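Local atomic coordinates of penicillin-binding protein activator LpoA (Escherichia coli, PDB entry 6DR3), a protein that regulates peptidoglycan synthesis from the outer membrane as a lipoprotein that interacts with penicillin-binding protein 1A, is essential for its function and stimulates its transpeptidase activity in vitro. Residues Ser122-Ile130 and Val164-Trp175. Residues are numbered along the deposited sequence; the frame is centred on the assembly and turned at random.
Sequences SIDLLRALI and VINADENILQGW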
loop_
_atom_site.group_PDB
_atom_site.type_symbol
_atom_site.label_atom_id
_atom_site.label_comp_id
_atom_site.label_asym_id
_atom_site.label_seq_id
_atom_site.Cartn_x
_atom_site.Cartn_y
_atom_site.Cartn_z
ATOM N N SER A 122 -1.594 -2.085 14.576
ATOM C CA SER A 122 -2.519 -1.164 15.217
ATOM C C SER A 122 -3.731 -1.026 14.309
ATOM O O SER A 122 -3.742 -1.515 13.178
ATOM C CB SER A 122 -1.867 0.196 15.483
ATOM O OG SER A 122 -1.593 0.876 14.272
ATOM N N ILE A 123 -4.764 -0.357 14.824
ATOM C CA ILE A 123 -5.963 -0.150 14.018
ATOM C C ILE A 123 -5.647 0.736 12.821
ATOM O O ILE A 123 -6.260 0.597 11.756
ATOM C CB ILE A 123 -7.096 0.437 14.883
ATOM C CG1 ILE A 123 -8.414 0.411 14.106
ATOM C CG2 ILE A 123 -6.748 1.854 15.343
ATOM C CD1 ILE A 123 -9.634 0.692 14.958
ATOM N N ASP A 124 -4.684 1.647 12.968
ATOM C CA ASP A 124 -4.306 2.509 11.854
ATOM C C ASP A 124 -3.704 1.699 10.714
ATOM O O ASP A 124 -4.025 1.927 9.542
ATOM C CB ASP A 124 -3.320 3.575 12.331
ATOM C CG ASP A 124 -3.830 4.344 13.536
ATOM O OD1 ASP A 124 -3.851 3.771 14.647
ATOM O OD2 ASP A 124 -4.209 5.522 13.372
ATOM N N LEU A 125 -2.829 0.743 11.038
ATOM C CA LEU A 125 -2.212 -0.072 9.995
ATOM C C LEU A 125 -3.243 -0.947 9.300
ATOM O O LEU A 125 -3.223 -1.082 8.071
ATOM C CB LEU A 125 -1.096 -0.933 10.588
ATOM C CG LEU A 125 -0.423 -1.908 9.618
ATOM C CD1 LEU A 125 0.202 -1.170 8.439
ATOM C CD2 LEU A 125 0.620 -2.741 10.341
ATOM N N LEU A 126 -4.148 -1.555 10.071
ATOM C CA LEU A 126 -5.198 -2.374 9.474
ATOM C C LEU A 126 -6.038 -1.555 8.505
ATOM O O LEU A 126 -6.312 -1.989 7.381
ATOM C CB LEU A 126 -6.073 -2.981 10.573
ATOM C CG LEU A 126 -5.370 -3.971 11.509
ATOM C CD1 LEU A 126 -6.280 -4.367 12.659
ATOM C CD2 LEU A 126 -4.906 -5.207 10.752
ATOM N N ARG A 127 -6.446 -0.353 8.919
ATOM C CA ARG A 127 -7.250 0.498 8.048
ATOM C C ARG A 127 -6.498 0.850 6.771
ATOM O O ARG A 127 -7.093 0.915 5.689
ATOM C CB ARG A 127 -7.662 1.769 8.790
ATOM C CG ARG A 127 -8.730 1.563 9.855
ATOM C CD ARG A 127 -9.237 2.900 10.377
ATOM N NE ARG A 127 -10.424 2.762 11.222
ATOM C CZ ARG A 127 -10.480 3.030 12.528
ATOM N NH1 ARG A 127 -9.415 3.469 13.191
ATOM N NH2 ARG A 127 -11.623 2.861 13.181
ATOM N N ALA A 128 -5.188 1.082 6.874
ATOM C CA ALA A 128 -4.407 1.435 5.692
ATOM C C ALA A 128 -4.307 0.254 4.734
ATOM O O ALA A 128 -4.474 0.412 3.518
ATOM C CB ALA A 128 -3.015 1.914 6.107
ATOM N N LEU A 129 -4.033 -0.939 5.264
ATOM C CA LEU A 129 -4.011 -2.132 4.425
ATOM C C LEU A 129 -5.372 -2.375 3.785
ATOM O O LEU A 129 -5.456 -2.729 2.602
ATOM C CB LEU A 129 -3.591 -3.344 5.255
ATOM C CG LEU A 129 -2.122 -3.389 5.672
ATOM C CD1 LEU A 129 -1.929 -4.368 6.816
ATOM C CD2 LEU A 129 -1.249 -3.772 4.488
ATOM N N ILE A 130 -6.446 -2.184 4.553
ATOM C CA ILE A 130 -7.789 -2.435 4.038
ATOM C C ILE A 130 -8.155 -1.406 2.975
ATOM O O ILE A 130 -8.793 -1.736 1.968
ATOM C CB ILE A 130 -8.801 -2.448 5.200
ATOM C CG1 ILE A 130 -8.571 -3.681 6.074
ATOM C CG2 ILE A 130 -10.240 -2.431 4.680
ATOM C CD1 ILE A 130 -9.286 -3.637 7.407
ATOM N N VAL A 164 -11.760 -0.433 18.669
ATOM C CA VAL A 164 -13.069 0.178 18.462
ATOM C C VAL A 164 -13.188 0.523 16.984
ATOM O O VAL A 164 -12.411 1.336 16.468
ATOM C CB VAL A 164 -13.263 1.430 19.333
ATOM C CG1 VAL A 164 -14.721 1.873 19.314
ATOM C CG2 VAL A 164 -12.798 1.171 20.763
ATOM N N ILE A 165 -14.153 -0.093 16.307
ATOM C CA ILE A 165 -14.347 0.107 14.878
ATOM C C ILE A 165 -15.664 0.836 14.652
ATOM O O ILE A 165 -16.551 0.865 15.511
ATOM C CB ILE A 165 -14.311 -1.226 14.101
ATOM C CG1 ILE A 165 -15.462 -2.144 14.532
ATOM C CG2 ILE A 165 -12.965 -1.911 14.312
ATOM C CD1 ILE A 165 -15.594 -3.402 13.694
ATOM N N ASN A 166 -15.784 1.435 13.473
ATOM C CA ASN A 166 -16.986 2.153 13.086
ATOM C C ASN A 166 -17.987 1.203 12.435
ATOM O O ASN A 166 -17.635 0.125 11.949
ATOM C CB ASN A 166 -16.640 3.298 12.134
ATOM C CG ASN A 166 -15.707 4.315 12.765
ATOM O OD1 ASN A 166 -15.858 4.671 13.933
ATOM N ND2 ASN A 166 -14.732 4.783 11.994
ATOM N N ALA A 167 -19.254 1.623 12.430
ATOM C CA ALA A 167 -20.325 0.751 11.957
ATOM C C ALA A 167 -20.153 0.380 10.490
ATOM O O ALA A 167 -20.561 -0.711 10.077
ATOM C CB ALA A 167 -21.680 1.424 12.177
ATOM N N ASP A 168 -19.553 1.261 9.692
ATOM C CA ASP A 168 -19.427 1.046 8.257
ATOM C C ASP A 168 -18.131 0.340 7.868
ATOM O O ASP A 168 -17.813 0.275 6.676
ATOM C CB ASP A 168 -19.528 2.384 7.519
ATOM C CG ASP A 168 -18.417 3.348 7.891
ATOM O OD1 ASP A 168 -17.583 3.002 8.755
ATOM O OD2 ASP A 168 -18.378 4.455 7.317
ATOM N N GLU A 169 -17.382 -0.188 8.833
ATOM C CA GLU A 169 -16.138 -0.904 8.545
ATOM C C GLU A 169 -16.398 -2.410 8.569
ATOM O O GLU A 169 -15.941 -3.144 9.447
ATOM C CB GLU A 169 -15.057 -0.507 9.546
ATOM C CG GLU A 169 -14.545 0.912 9.382
ATOM C CD GLU A 169 -13.464 1.261 10.387
ATOM O OE1 GLU A 169 -13.784 1.405 11.584
ATOM O OE2 GLU A 169 -12.290 1.377 9.980
ATOM N N ASN A 170 -17.152 -2.867 7.565
ATOM C CA ASN A 170 -17.545 -4.271 7.526
ATOM C C ASN A 170 -16.376 -5.177 7.160
ATOM O O ASN A 170 -16.337 -6.335 7.590
ATOM C CB ASN A 170 -18.695 -4.480 6.540
ATOM C CG ASN A 170 -19.444 -5.782 6.787
ATOM O OD1 ASN A 170 -19.651 -6.184 7.934
ATOM N ND2 ASN A 170 -19.843 -6.451 5.712
ATOM N N ILE A 171 -15.425 -4.685 6.366
ATOM C CA ILE A 171 -14.260 -5.498 6.032
ATOM C C ILE A 171 -13.374 -5.677 7.262
ATOM O O ILE A 171 -12.933 -6.790 7.574
ATOM C CB ILE A 171 -13.488 -4.877 4.853
ATOM C CG1 ILE A 171 -14.302 -5.045 3.562
ATOM C CG2 ILE A 171 -12.099 -5.519 4.706
ATOM C CD1 ILE A 171 -13.674 -4.416 2.326
ATOM N N LEU A 172 -13.108 -4.585 7.983
ATOM C CA LEU A 172 -12.335 -4.692 9.215
ATOM C C LEU A 172 -13.047 -5.575 10.229
ATOM O O LEU A 172 -12.414 -6.400 10.898
ATOM C CB LEU A 172 -12.078 -3.300 9.795
ATOM C CG LEU A 172 -11.289 -3.246 11.107
ATOM C CD1 LEU A 172 -9.932 -3.920 10.965
ATOM C CD2 LEU A 172 -11.127 -1.805 11.562
ATOM N N GLN A 173 -14.368 -5.422 10.358
ATOM C CA GLN A 173 -15.121 -6.292 11.252
ATOM C C GLN A 173 -14.946 -7.754 10.864
ATOM O O GLN A 173 -14.776 -8.618 11.729
ATOM C CB GLN A 173 -16.602 -5.912 11.239
ATOM C CG GLN A 173 -17.438 -6.680 12.256
ATOM C CD GLN A 173 -18.923 -6.398 12.143
ATOM O OE1 GLN A 173 -19.402 -5.913 11.118
ATOM N NE2 GLN A 173 -19.663 -6.701 13.205
ATOM N N GLY A 174 -14.984 -8.048 9.562
ATOM C CA GLY A 174 -14.762 -9.413 9.116
ATOM C C GLY A 174 -13.373 -9.914 9.456
ATOM O O GLY A 174 -13.199 -11.067 9.858
ATOM N N TRP A 175 -12.360 -9.057 9.296
ATOM C CA TRP A 175 -11.001 -9.445 9.652
ATOM C C TRP A 175 -10.888 -9.741 11.141
ATOM O O TRP A 175 -10.253 -10.723 11.540
ATOM C CB TRP A 175 -10.014 -8.348 9.257
ATOM C CG TRP A 175 -9.586 -8.391 7.821
ATOM C CD1 TRP A 175 -9.799 -7.432 6.872
ATOM C CD2 TRP A 175 -8.868 -9.446 7.171
ATOM N NE1 TRP A 175 -9.255 -7.824 5.673
ATOM C CE2 TRP A 175 -8.677 -9.057 5.829
ATOM C CE3 TRP A 175 -8.365 -10.680 7.593
ATOM C CZ2 TRP A 175 -8.008 -9.859 4.907
ATOM C CZ3 TRP A 175 -7.701 -11.474 6.675
ATOM C CH2 TRP A 175 -7.529 -11.061 5.350
#
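Arg127 leaves its helix with CG anti to the carbonyl carbon (chi1 -73°) and runs extended as far as NE, while Glu169, also extended beyond CG, reaches across to meet it at about a right angle. The result is a side-on, two-nitrogen salt bridge: Arg127 NE donates to Glu169 OE2 at 2.6 Å and Arg127 NH2 to Glu169 OE1 at 3.1 Å. Both oxygens are approached from their syn sides, and the guanidinium and carboxylate planes lie only 7° apart, so the two bonds together fix the rotation of each group. The anti lone pair of OE1 remains for the backbone, accepting from Asn166 N at 2.8 Å in an almost straight bond. Glu169, N-cap residue of the helix starting at Asn170, thereby ties the type I turn Asn166-Glu169 to helix 123-132. Ile123 CG1 covers part of one guanidinium face near its rim, and Ile123 CD1 lies against the Val164 carbonyl.

Beyond the ion pair, toward Trp175, the contact is apolar. The first torsion of Leu172 sets CG opposite the backbone N, which carries CD1 toward the other helix, where it meets Ile130 CD1 at 3.6 Å and Leu126 CB at 4.0 Å. The two branches of Ile130 divide the work: CG2 packs on Ile171 CG2 at 3.6 Å, whereas CD1 also touches Trp175 CD1 at 3.9 Å. Helix 138-153 packs on Trp175 through Ile145, Thr148 and Leu152, and also receives Leu129 on Thr148.

The segment axes are 10.5 Å apart at an angle of 118°. Here helix 123-132 meets the start of helix 170-185, with helices 138-153 and 157-161 between them in sequence, in the all-helical, TPR-like array of the LpoA amino-terminal domain.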